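Local coordinates for protein lipopolysaccharide heptosyltransferase 2 (Escherichia coli, PDB 1PSW) that transfers the second heptose from ADP-L-glycero-beta-D-manno-heptose to the heptosyl-Kdo2-lipid A module in building the lipopolysaccharide core, at residues I3-P8 / R83-P88; M14-S19 / L156-Q161; L20-Q25 / M48-E53. All blocks are in the same frame, centred on the assembly; numbering follows the deposited sequence.

From the N terminus, strand 2-6 enters the sheet first, and contact 1 closes a loop of about 75 residues by pairing it with strand 83-86. Helix 11-27 follows directly and supplies one side of both other contacts. Its residues 14-19 meet 156-161 in contact 2, the longest closure, whose segments alternate with those of contact 1, so these two cross. Its residues 20-25 meet the turn leading into edge strand 51-56 in contact 3, a short loop lying wholly within the spans of contacts 1 and 2. Contact 1 thus pairs the two central strands, while contacts 2 and 3 attach 156-161, ahead of helix 164-173, and the edge-strand turn to helix 11-27.

Contact 1: I3-P8 / R83-P88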
loop_
_atom_site.group_PDB
_atom_site.type_symbol
_atom_site.label_atom_id
_atom_site.label_comp_id
_atom_site.label_asym_id
_atom_site.label_seq_id
_atom_site.Cartn_x
_atom_site.Cartn_y
_atom_site.Cartn_z
ATOM N N ILE A 3 3.162 -15.995 16.144
ATOM C CA ILE A 3 2.751 -14.613 16.286
ATOM C C ILE A 3 1.454 -14.301 15.551
ATOM O O ILE A 3 1.259 -14.705 14.405
ATOM C CB ILE A 3 3.868 -13.681 15.764
ATOM C CG1 ILE A 3 5.166 -13.962 16.527
ATOM C CG2 ILE A 3 3.457 -12.236 15.922
ATOM C CD1 ILE A 3 6.404 -13.318 15.918
ATOM N N LEU A 4 0.564 -13.584 16.230
ATOM C CA LEU A 4 -0.701 -13.174 15.642
ATOM C C LEU A 4 -0.647 -11.665 15.449
ATOM O O LEU A 4 -0.350 -10.921 16.384
ATOM C CB LEU A 4 -1.877 -13.518 16.559
ATOM C CG LEU A 4 -3.219 -12.902 16.135
ATOM C CD1 LEU A 4 -3.643 -13.461 14.790
ATOM C CD2 LEU A 4 -4.293 -13.184 17.188
ATOM N N VAL A 5 -0.931 -11.215 14.235
ATOM C CA VAL A 5 -0.912 -9.789 13.948
ATOM C C VAL A 5 -2.287 -9.303 13.513
ATOM O O VAL A 5 -2.919 -9.901 12.646
ATOM C CB VAL A 5 0.106 -9.448 12.825
ATOM C CG1 VAL A 5 -0.007 -7.975 12.438
ATOM C CG2 VAL A 5 1.512 -9.756 13.287
ATOM N N ILE A 6 -2.757 -8.233 14.144
ATOM C CA ILE A 6 -4.034 -7.651 13.776
ATOM C C ILE A 6 -3.622 -6.586 12.773
ATOM O O ILE A 6 -3.095 -5.540 13.152
ATOM C CB ILE A 6 -4.726 -6.981 14.984
ATOM C CG1 ILE A 6 -4.876 -7.980 16.135
ATOM C CG2 ILE A 6 -6.077 -6.421 14.560
ATOM C CD1 ILE A 6 -5.703 -9.214 15.801
ATOM N N GLY A 7 -3.831 -6.864 11.491
ATOM C CA GLY A 7 -3.423 -5.923 10.464
ATOM C C GLY A 7 -4.383 -4.781 10.216
ATOM O O GLY A 7 -5.565 -4.866 10.574
ATOM N N PRO A 8 -3.898 -3.691 9.597
ATOM C CA PRO A 8 -4.735 -2.529 9.304
ATOM C C PRO A 8 -5.710 -2.813 8.172
ATOM O O PRO A 8 -5.572 -3.812 7.468
ATOM C CB PRO A 8 -3.713 -1.453 8.957
ATOM C CG PRO A 8 -2.619 -2.230 8.311
ATOM C CD PRO A 8 -2.495 -3.437 9.217
ATOM N N ARG A 83 2.813 -14.491 20.902
ATOM C CA ARG A 83 2.730 -13.034 20.936
ATOM C C ARG A 83 1.643 -12.505 20.016
ATOM O O ARG A 83 1.150 -13.218 19.142
ATOM C CB ARG A 83 4.059 -12.414 20.504
ATOM C CG ARG A 83 5.246 -12.748 21.372
ATOM C CD ARG A 83 6.461 -11.956 20.917
ATOM N NE ARG A 83 7.552 -12.017 21.885
ATOM C CZ ARG A 83 8.628 -11.241 21.845
ATOM N NH1 ARG A 83 8.757 -10.338 20.881
ATOM N NH2 ARG A 83 9.572 -11.363 22.770
ATOM N N ALA A 84 1.280 -11.244 20.215
ATOM C CA ALA A 84 0.280 -10.600 19.381
ATOM C C ALA A 84 0.662 -9.138 19.188
ATOM O O ALA A 84 1.186 -8.497 20.101
ATOM C CB ALA A 84 -1.094 -10.705 20.024
ATOM N N TYR A 85 0.417 -8.624 17.988
ATOM C CA TYR A 85 0.713 -7.230 17.664
ATOM C C TYR A 85 -0.547 -6.616 17.069
ATOM O O TYR A 85 -1.093 -7.131 16.096
ATOM C CB TYR A 85 1.862 -7.135 16.647
ATOM C CG TYR A 85 3.202 -7.590 17.177
ATOM C CD1 TYR A 85 4.057 -6.702 17.836
ATOM C CD2 TYR A 85 3.598 -8.920 17.068
ATOM C CE1 TYR A 85 5.268 -7.133 18.371
ATOM C CE2 TYR A 85 4.808 -9.356 17.606
ATOM C CZ TYR A 85 5.633 -8.462 18.255
ATOM O OH TYR A 85 6.821 -8.893 18.807
ATOM N N VAL A 86 -1.011 -5.523 17.661
ATOM C CA VAL A 86 -2.206 -4.849 17.174
ATOM C C VAL A 86 -1.766 -3.580 16.461
ATOM O O VAL A 86 -1.222 -2.667 17.087
ATOM C CB VAL A 86 -3.161 -4.501 18.343
ATOM C CG1 VAL A 86 -4.455 -3.901 17.812
ATOM C CG2 VAL A 86 -3.463 -5.754 19.156
ATOM N N LEU A 87 -1.994 -3.522 15.149
ATOM C CA LEU A 87 -1.570 -2.372 14.341
ATOM C C LEU A 87 -2.592 -1.253 14.220
ATOM O O LEU A 87 -2.226 -0.082 14.162
ATOM C CB LEU A 87 -1.116 -2.858 12.958
ATOM C CG LEU A 87 0.019 -3.898 13.023
ATOM C CD1 LEU A 87 0.506 -4.256 11.614
ATOM C CD2 LEU A 87 1.172 -3.341 13.855
ATOM N N PRO A 88 -3.888 -1.591 14.164
ATOM C CA PRO A 88 -4.866 -0.504 14.061
ATOM C C PRO A 88 -4.822 0.263 15.384
ATOM O O PRO A 88 -4.238 -0.222 16.355
ATOM C CB PRO A 88 -6.190 -1.245 13.864
ATOM C CG PRO A 88 -5.768 -2.514 13.175
ATOM C CD PRO A 88 -4.533 -2.897 13.941
#
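I3 and Y85 meet on one face of a parallel strand pair: I3 CG2 lies in the plane of the Y85 ring, at its edge, 3.5 Å from Y85 CD2. CG2 stands there because it is anti to the I3 backbone N, with CG1 beside that N (chi1 -57°). The V5 and L87 side chains run at a slant to each other, V5 CG1 3.8 Å from L87 CD1. The face opposite I3 and Y85 carries I6 and V86, side by side and pointing the same way, with I6 CG1 4.0 Å from V86 CG2; P88 crosses I6 at about a right angle, its CD 3.9 Å from I6 CG2. The strand directions differ by 13°, and four backbone hydrogen bonds fix the register: L4 N to R83 O, Y85 N to L4 O, I6 N to Y85 O (2.8 Å, 173° at the hydrogen) and L87 N to I6 O. This is the centre of a Rossmann-like parallel sheet of the GT-B fold. Strand 32-37 bonds to the other edge of strand 2-6, helix 11-27 packs on the V5 and Y85 face through Y21 and L24, and P97 of helix 95-99 touches I6, A84 and V86.

Contact 2: M14-S19 / L156-Q161; sequences MMMSQS and LWPQLQ
The flat Q18 amide and the puckered P158 ring meet where helix 11-27 packs against 156-161. The pyrrolidine ring touches the helix through CB, CG and CD: CB faces the end of the Q18 side chain, CG lies 3.4 Å from the M15 carbonyl O, and CD lies 3.3 Å from S19 OG. M16 SE approaches the same CG more loosely, at 4.2 Å. The Q18 side chain, extended beyond CG, lays its amide beside the Q159 backbone, with Q18 CD 3.5 Å from Q159 O; the modelled orientation of the amide O and N is doubtful, and the contact is described for the group as a whole. An alanine here would probably open a gap beside P158 CB and leave the Q159 backbone without the amide next to it.

Farther along, selenomethionine M15 and L160 meet tip to tip. The M15 chain bends at chi2 and chi3 and brings CE to L160 CG at 3.5 Å, a short carbon-carbon approach. A278 of helix 271-278 touches both side chains and bonds L160 through the backbone, which places the contact beside the second half of the GT-B fold.

The clear polar bond across the segments is S19 OG to L156 O, 2.8 Å, with the hydroxyl in the carbonyl plane and on a lone pair. A chi1 of -72° sets OG anti to the S19 carbonyl carbon. The chemistry is therefore divided: a directional bond to a carbonyl oxygen fixes the L156 end, whereas the L160 end depends on close apolar packing.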
loop_
_atom_site.group_PDB
_atom_site.type_symbol
_atom_site.label_atom_id
_atom_site.label_comp_id
_atom_site.label_asym_id
_atom_site.label_seq_id
_atom_site.Cartn_x
_atom_site.Cartn_y
_atom_site.Cartn_z
HETATM N N MSE A 14 -1.287 -1.601 5.191
HETATM C CA MSE A 14 -0.988 -3.027 5.129
HETATM C C MSE A 14 0.366 -3.244 4.458
HETATM O O MSE A 14 1.155 -4.088 4.879
HETATM C CB MSE A 14 -2.073 -3.772 4.344
HETATM C CG MSE A 14 -1.840 -5.284 4.236
HETATM SE SE MSE A 14 -1.708 -6.179 5.974
HETATM C CE MSE A 14 -3.549 -6.030 6.526
HETATM N N MSE A 15 0.635 -2.482 3.409
HETATM C CA MSE A 15 1.900 -2.618 2.715
HETATM C C MSE A 15 3.018 -2.258 3.706
HETATM O O MSE A 15 4.024 -2.962 3.800
HETATM C CB MSE A 15 1.911 -1.690 1.490
HETATM C CG MSE A 15 2.927 -2.082 0.392
HETATM SE SE MSE A 15 2.606 -3.844 -0.365
HETATM C CE MSE A 15 4.160 -4.789 0.346
HETATM N N MSE A 16 2.836 -1.171 4.457
HETATM C CA MSE A 16 3.839 -0.753 5.432
HETATM C C MSE A 16 4.051 -1.795 6.524
HETATM O O MSE A 16 5.155 -1.939 7.030
HETATM C CB MSE A 16 3.439 0.565 6.111
HETATM C CG MSE A 16 3.246 1.716 5.177
HETATM SE SE MSE A 16 4.730 1.870 4.004
HETATM C CE MSE A 16 6.001 2.485 5.266
ATOM N N SER A 17 2.994 -2.513 6.891
ATOM C CA SER A 17 3.108 -3.500 7.952
ATOM C C SER A 17 4.044 -4.633 7.568
ATOM O O SER A 17 4.522 -5.365 8.434
ATOM C CB SER A 17 1.733 -4.048 8.345
ATOM O OG SER A 17 1.160 -4.856 7.333
ATOM N N GLN A 18 4.336 -4.778 6.280
ATOM C CA GLN A 18 5.251 -5.833 5.883
ATOM C C GLN A 18 6.614 -5.602 6.524
ATOM O O GLN A 18 7.349 -6.548 6.778
ATOM C CB GLN A 18 5.423 -5.900 4.363
ATOM C CG GLN A 18 6.161 -7.164 3.940
ATOM C CD GLN A 18 6.588 -7.164 2.487
ATOM O OE1 GLN A 18 6.966 -8.203 1.936
ATOM N NE2 GLN A 18 6.539 -5.998 1.858
ATOM N N SER A 19 6.968 -4.344 6.775
ATOM C CA SER A 19 8.257 -4.048 7.397
ATOM C C SER A 19 8.358 -4.671 8.781
ATOM O O SER A 19 9.435 -5.106 9.193
ATOM C CB SER A 19 8.481 -2.541 7.505
ATOM O OG SER A 19 8.743 -1.989 6.229
ATOM N N LEU A 156 14.149 -2.697 7.133
ATOM C CA LEU A 156 13.631 -3.591 6.110
ATOM C C LEU A 156 12.342 -2.999 5.549
ATOM O O LEU A 156 11.288 -3.081 6.177
ATOM C CB LEU A 156 13.370 -4.974 6.702
ATOM C CG LEU A 156 14.622 -5.586 7.343
ATOM C CD1 LEU A 156 14.308 -6.981 7.843
ATOM C CD2 LEU A 156 15.754 -5.615 6.332
ATOM N N TRP A 157 12.443 -2.396 4.369
ATOM C CA TRP A 157 11.307 -1.768 3.704
ATOM C C TRP A 157 10.375 -2.793 3.075
ATOM O O TRP A 157 10.770 -3.937 2.837
ATOM C CB TRP A 157 11.795 -0.835 2.591
ATOM C CG TRP A 157 12.337 0.487 3.037
ATOM C CD1 TRP A 157 12.409 0.970 4.318
ATOM C CD2 TRP A 157 12.824 1.530 2.188
ATOM N NE1 TRP A 157 12.906 2.250 4.312
ATOM C CE2 TRP A 157 13.168 2.619 3.016
ATOM C CE3 TRP A 157 12.997 1.653 0.801
ATOM C CZ2 TRP A 157 13.679 3.818 2.508
ATOM C CZ3 TRP A 157 13.505 2.850 0.294
ATOM C CH2 TRP A 157 13.838 3.912 1.148
ATOM N N PRO A 158 9.119 -2.399 2.803
ATOM C CA PRO A 158 8.202 -3.358 2.180
ATOM C C PRO A 158 8.849 -3.752 0.863
ATOM O O PRO A 158 9.531 -2.939 0.240
ATOM C CB PRO A 158 6.938 -2.540 1.962
ATOM C CG PRO A 158 6.992 -1.529 3.085
ATOM C CD PRO A 158 8.439 -1.121 3.087
ATOM N N GLN A 159 8.619 -4.984 0.435
ATOM C CA GLN A 159 9.226 -5.461 -0.794
ATOM C C GLN A 159 8.408 -6.620 -1.342
ATOM O O GLN A 159 8.069 -7.550 -0.615
ATOM C CB GLN A 159 10.665 -5.894 -0.491
ATOM C CG GLN A 159 11.460 -6.426 -1.660
ATOM C CD GLN A 159 12.943 -6.559 -1.324
ATOM O OE1 GLN A 159 13.314 -7.189 -0.330
ATOM N NE2 GLN A 159 13.795 -5.966 -2.157
ATOM N N LEU A 160 8.075 -6.541 -2.625
ATOM C CA LEU A 160 7.289 -7.570 -3.296
ATOM C C LEU A 160 7.998 -8.040 -4.559
ATOM O O LEU A 160 8.643 -7.249 -5.243
ATOM C CB LEU A 160 5.906 -7.023 -3.667
ATOM C CG LEU A 160 4.972 -6.601 -2.527
ATOM C CD1 LEU A 160 3.698 -5.969 -3.085
ATOM C CD2 LEU A 160 4.637 -7.810 -1.668
ATOM N N GLN A 161 7.867 -9.324 -4.870
ATOM C CA GLN A 161 8.492 -9.900 -6.056
ATOM C C GLN A 161 7.398 -10.542 -6.909
ATOM O O GLN A 161 6.417 -11.062 -6.383
ATOM C CB GLN A 161 9.524 -10.960 -5.648
ATOM C CG GLN A 161 10.618 -10.460 -4.697
ATOM C CD GLN A 161 11.647 -9.581 -5.383
ATOM O OE1 GLN A 161 12.311 -10.013 -6.327
ATOM N NE2 GLN A 161 11.790 -8.344 -4.912
#

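Contact 3: L20-Q25 / M48-E53; sequences LYRTLQ and MPEVNE
E50 packs on Y21, R22 and Q25, joining the type I beta turn M48-V51 to helix 11-27, the first helix of the Rossmann-like N-terminal half of the GT-B fold. The turn leads into strand 51-56, at the edge of the sheet. Along the E50 side chain, CB comes first and rests 3.7 Å from Y21 CB. CG follows, placed anti to the carbonyl carbon by a chi1 of -59°, and lies 3.9 Å from R22 CG. The end of the Q25 side chain crosses E50 at about a right angle and packs against both CB and CG. The chain then bends at chi2, and CD lies 3.8 Å from the same R22 CG. At the tip, OE2 touches R22 CG at 3.6 Å; R22 NE is 4.4 Å from OE2, which sits well out of the guanidinium plane, so this is charge proximity and not a salt bridge. One water closes the interval: it donates to E50 OE2 at 2.7 Å and accepts from R22 NE at 3.1 Å. R22 NH1 has the W157 carbonyl O as its partner, a second hold on the guanidinium.

Away from the carboxylate the packing is apolar: V51 lies alongside Y21, its CG2 against Y21 CD2. The far end of the ring has a polar partner, Y21 OH bonding to S17 OG. Selenomethionine M48 completes a Met-aromatic contact at the edge of the Y21 ring: its SE is 5.2 Å from the ring centroid and 87° off the ring normal, nearest to Y21 CE2 and CD2.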
loop_
_atom_site.group_PDB
_atom_site.type_symbol
_atom_site.label_atom_id
_atom_site.label_comp_id
_atom_site.label_asym_id
_atom_site.label_seq_id
_atom_site.Cartn_x
_atom_site.Cartn_y
_atom_site.Cartn_z
ATOM N N LEU A 20 7.247 -4.697 9.510
ATOM C CA LEU A 20 7.248 -5.316 10.825
ATOM C C LEU A 20 7.481 -6.823 10.664
ATOM O O LEU A 20 8.286 -7.407 11.392
ATOM C CB LEU A 20 5.917 -5.067 11.555
ATOM C CG LEU A 20 5.732 -5.879 12.847
ATOM C CD1 LEU A 20 6.820 -5.518 13.860
ATOM C CD2 LEU A 20 4.351 -5.601 13.432
ATOM N N TYR A 21 6.783 -7.446 9.716
ATOM C CA TYR A 21 6.928 -8.889 9.487
ATOM C C TYR A 21 8.362 -9.237 9.084
ATOM O O TYR A 21 8.923 -10.229 9.561
ATOM C CB TYR A 21 5.958 -9.391 8.401
ATOM C CG TYR A 21 4.525 -8.899 8.569
ATOM C CD1 TYR A 21 4.022 -8.580 9.828
ATOM C CD2 TYR A 21 3.693 -8.710 7.465
ATOM C CE1 TYR A 21 2.733 -8.072 9.991
ATOM C CE2 TYR A 21 2.400 -8.207 7.612
ATOM C CZ TYR A 21 1.931 -7.886 8.882
ATOM O OH TYR A 21 0.679 -7.351 9.042
ATOM N N ARG A 22 8.950 -8.427 8.206
ATOM C CA ARG A 22 10.323 -8.649 7.774
ATOM C C ARG A 22 11.266 -8.481 8.957
ATOM O O ARG A 22 12.227 -9.228 9.104
ATOM C CB ARG A 22 10.720 -7.664 6.667
ATOM C CG ARG A 22 10.065 -7.891 5.307
ATOM C CD ARG A 22 10.764 -7.062 4.243
ATOM N NE ARG A 22 12.122 -7.543 4.012
ATOM C CZ ARG A 22 13.078 -6.860 3.387
ATOM N NH1 ARG A 22 12.841 -5.641 2.922
ATOM N NH2 ARG A 22 14.275 -7.408 3.209
ATOM N N THR A 23 10.993 -7.492 9.802
ATOM C CA THR A 23 11.841 -7.249 10.957
ATOM C C THR A 23 11.703 -8.366 11.994
ATOM O O THR A 23 12.693 -8.778 12.604
ATOM C CB THR A 23 11.522 -5.884 11.602
ATOM O OG1 THR A 23 11.665 -4.857 10.615
ATOM C CG2 THR A 23 12.478 -5.591 12.753
ATOM N N LEU A 24 10.487 -8.870 12.183
ATOM C CA LEU A 24 10.257 -9.941 13.150
ATOM C C LEU A 24 11.036 -11.200 12.800
ATOM O O LEU A 24 11.581 -11.864 13.676
ATOM C CB LEU A 24 8.767 -10.277 13.231
ATOM C CG LEU A 24 7.886 -9.284 13.992
ATOM C CD1 LEU A 24 6.425 -9.615 13.751
ATOM C CD2 LEU A 24 8.214 -9.326 15.470
ATOM N N GLN A 25 11.081 -11.527 11.516
ATOM C CA GLN A 25 11.791 -12.710 11.069
ATOM C C GLN A 25 13.301 -12.530 11.087
ATOM O O GLN A 25 14.051 -13.502 11.040
ATOM C CB GLN A 25 11.293 -13.104 9.684
ATOM C CG GLN A 25 9.821 -13.517 9.727
ATOM C CD GLN A 25 9.404 -14.383 8.561
ATOM O OE1 GLN A 25 8.493 -15.207 8.676
ATOM N NE2 GLN A 25 10.066 -14.203 7.425
HETATM N N MSE A 48 2.958 -11.683 0.240
HETATM C CA MSE A 48 4.030 -11.485 1.221
HETATM C C MSE A 48 4.517 -12.831 1.752
HETATM O O MSE A 48 3.765 -13.562 2.406
HETATM C CB MSE A 48 3.528 -10.642 2.399
HETATM C CG MSE A 48 3.108 -9.233 2.030
HETATM SE SE MSE A 48 2.396 -8.323 3.554
HETATM C CE MSE A 48 1.219 -7.041 2.651
ATOM N N PRO A 49 5.778 -13.189 1.456
ATOM C CA PRO A 49 6.346 -14.459 1.915
ATOM C C PRO A 49 6.530 -14.575 3.428
ATOM O O PRO A 49 6.642 -15.678 3.963
ATOM C CB PRO A 49 7.670 -14.541 1.152
ATOM C CG PRO A 49 8.056 -13.109 0.999
ATOM C CD PRO A 49 6.746 -12.448 0.631
ATOM N N GLU A 50 6.566 -13.436 4.112
ATOM C CA GLU A 50 6.735 -13.423 5.559
ATOM C C GLU A 50 5.477 -13.885 6.294
ATOM O O GLU A 50 5.539 -14.273 7.465
ATOM C CB GLU A 50 7.096 -12.014 6.049
ATOM C CG GLU A 50 8.376 -11.417 5.460
ATOM C CD GLU A 50 8.220 -10.933 4.026
ATOM O OE1 GLU A 50 7.077 -10.635 3.602
ATOM O OE2 GLU A 50 9.251 -10.829 3.323
ATOM N N VAL A 51 4.340 -13.848 5.607
ATOM C CA VAL A 51 3.068 -14.233 6.211
ATOM C C VAL A 51 2.740 -15.715 6.057
ATOM O O VAL A 51 2.683 -16.241 4.948
ATOM C CB VAL A 51 1.913 -13.390 5.633
ATOM C CG1 VAL A 51 0.577 -13.893 6.158
ATOM C CG2 VAL A 51 2.117 -11.933 6.017
ATOM N N ASN A 52 2.529 -16.380 7.186
ATOM C CA ASN A 52 2.213 -17.798 7.188
ATOM C C ASN A 52 0.783 -18.051 6.743
ATOM O O ASN A 52 0.544 -18.822 5.817
ATOM C CB ASN A 52 2.418 -18.394 8.583
ATOM C CG ASN A 52 2.007 -19.858 8.656
ATOM O OD1 ASN A 52 2.502 -20.690 7.892
ATOM N ND2 ASN A 52 1.103 -20.179 9.579
ATOM N N GLU A 53 -0.166 -17.398 7.404
ATOM C CA GLU A 53 -1.574 -17.589 7.081
ATOM C C GLU A 53 -2.413 -16.340 7.331
ATOM O O GLU A 53 -2.123 -15.549 8.229
ATOM C CB GLU A 53 -2.134 -18.739 7.915
ATOM C CG GLU A 53 -3.535 -19.167 7.526
ATOM C CD GLU A 53 -4.149 -20.126 8.525
ATOM O OE1 GLU A 53 -3.499 -21.142 8.854
ATOM O OE2 GLU A 53 -5.284 -19.863 8.979
HETATM O O HOH W 1 11.839 -10.645 4.106
#